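Local atomic coordinates of DMATS type aromatic prenyltransferase (Micromonospora olivasterospora, PDB entry 6ZRY), a protein that probably transfers dimethylallyl groups to tryptophan, which it holds in its ABBA-type barrel, as a bacterial aromatic prenyltransferase of the DMATS type. Residues A161-A166 with A174-L179. Sequence-based numbering, arbitrary orientation.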
# COMPACT_ATOMS: atom_id res chain seq x y z
N ALA A 161 -4.27 -0.11 -21.58
CA ALA A 161 -5.32 0.70 -22.26
C ALA A 161 -6.28 1.26 -21.24
O ALA A 161 -6.65 2.42 -21.38
CB ALA A 161 -6.05 -0.15 -23.28
N LEU A 162 -6.65 0.46 -20.24
CA LEU A 162 -7.50 0.90 -19.11
C LEU A 162 -6.84 2.10 -18.44
O LEU A 162 -7.50 3.14 -18.33
CB LEU A 162 -7.70 -0.25 -18.12
CG LEU A 162 -8.95 -0.16 -17.23
CD1 LEU A 162 -9.16 -1.42 -16.43
CD2 LEU A 162 -8.90 1.04 -16.31
N VAL A 163 -5.57 1.98 -18.04
CA VAL A 163 -4.85 3.08 -17.35
C VAL A 163 -4.75 4.28 -18.30
O VAL A 163 -5.05 5.42 -17.84
CB VAL A 163 -3.46 2.63 -16.84
CG1 VAL A 163 -2.72 3.78 -16.18
CG2 VAL A 163 -3.57 1.44 -15.89
N SER A 164 -4.38 4.07 -19.56
CA SER A 164 -4.24 5.17 -20.53
C SER A 164 -5.56 5.97 -20.61
O SER A 164 -5.52 7.26 -20.55
CB SER A 164 -3.83 4.67 -21.91
OG SER A 164 -3.90 5.74 -22.82
N GLU A 165 -6.68 5.27 -20.72
CA GLU A 165 -8.00 5.92 -20.92
C GLU A 165 -8.43 6.61 -19.62
O GLU A 165 -8.97 7.72 -19.71
CB GLU A 165 -9.04 4.93 -21.44
CG GLU A 165 -10.25 5.61 -22.03
CD GLU A 165 -9.97 6.89 -22.82
OE1 GLU A 165 -10.46 7.93 -22.38
OE2 GLU A 165 -9.24 6.83 -23.88
N ALA A 166 -8.21 5.98 -18.46
CA ALA A 166 -8.54 6.61 -17.15
C ALA A 166 -7.72 7.89 -16.95
O ALA A 166 -8.31 8.91 -16.53
CB ALA A 166 -8.34 5.63 -16.04
N ALA A 174 0.38 12.51 -20.01
CA ALA A 174 1.71 12.84 -20.59
C ALA A 174 2.80 12.18 -19.74
O ALA A 174 3.71 11.53 -20.34
CB ALA A 174 1.91 14.32 -20.70
N SER A 175 2.73 12.27 -18.40
CA SER A 175 3.74 11.61 -17.53
C SER A 175 3.63 10.11 -17.72
O SER A 175 4.69 9.41 -17.81
CB SER A 175 3.60 12.01 -16.11
OG SER A 175 3.82 13.40 -15.97
N TYR A 176 2.41 9.62 -17.83
CA TYR A 176 2.16 8.18 -18.04
C TYR A 176 2.78 7.77 -19.38
O TYR A 176 3.42 6.70 -19.45
CB TYR A 176 0.66 7.86 -17.97
CG TYR A 176 0.35 6.42 -18.22
CD1 TYR A 176 0.84 5.41 -17.40
CD2 TYR A 176 -0.42 6.04 -19.31
CE1 TYR A 176 0.57 4.07 -17.65
CE2 TYR A 176 -0.73 4.71 -19.56
CZ TYR A 176 -0.22 3.72 -18.72
OH TYR A 176 -0.54 2.41 -18.98
N ARG A 177 2.58 8.58 -20.42
CA ARG A 177 3.14 8.29 -21.77
C ARG A 177 4.67 8.21 -21.65
O ARG A 177 5.26 7.29 -22.21
CB ARG A 177 2.67 9.32 -22.82
CG ARG A 177 1.40 8.91 -23.55
CD ARG A 177 0.99 9.84 -24.69
NE ARG A 177 0.27 11.00 -24.18
CZ ARG A 177 0.77 12.23 -24.01
NH1 ARG A 177 2.02 12.51 -24.33
NH2 ARG A 177 -0.00 13.18 -23.51
N ALA A 178 5.28 9.12 -20.87
CA ALA A 178 6.73 9.13 -20.57
C ALA A 178 7.13 7.80 -19.92
O ALA A 178 8.16 7.23 -20.31
CB ALA A 178 7.09 10.30 -19.69
N LEU A 179 6.30 7.28 -19.00
CA LEU A 179 6.60 6.01 -18.32
C LEU A 179 6.46 4.86 -19.32
O LEU A 179 7.36 4.02 -19.38
CB LEU A 179 5.71 5.85 -17.09
CG LEU A 179 5.90 4.56 -16.27
CD1 LEU A 179 7.23 4.54 -15.56
CD2 LEU A 179 4.78 4.41 -15.25
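Val163 lays its CG1 methyl over one face of the Tyr176 ring, and this single CH-pi contact is the tight part of the packing between the helices 159-170 and 174-182. Val163 CG1 stands 3.8 Å from the centroid of the Tyr176 ring, 24° off the ring normal and displaced toward the hydroxyl-bearing end of the ring, nearest CZ and CE1; its distance to Tyr176 CZ is 3.6 Å. The two side chains cross at about a right angle. Tyr176 spans the gap between the helices because its CG lies anti to the backbone N (chi1 178°), which carries the ring out to the neighbouring helix. There Tyr176 OH passes Val163 CB at 3.6 Å and is hydrogen-bonded to the carbonyl oxygen of Pro160, one residue before the segment 161-166. Leu212 of strand 209-220 touches both Val163 and Tyr176, and Phe264 of strand 258-265 also packs on the tyrosine. In contrast to this buried pair, the contact loosens toward the CE2 rim of the ring, where the partly exposed Ser164 approaches obliquely and mostly through its backbone, with Ser164 CA 3.7 Å from Tyr176 CE2 and Ser164 CB at 3.9 Å from the same atom. An alanine in place of Tyr176 is likely to leave the Val163 methyl without its aromatic partner, the Pro160 carbonyl without this hydroxyl, and a gap between the helices. Joined by a short connection and packed on barrel strands, the two helices belong to the outer helical layer of the ABBA prenyltransferase fold.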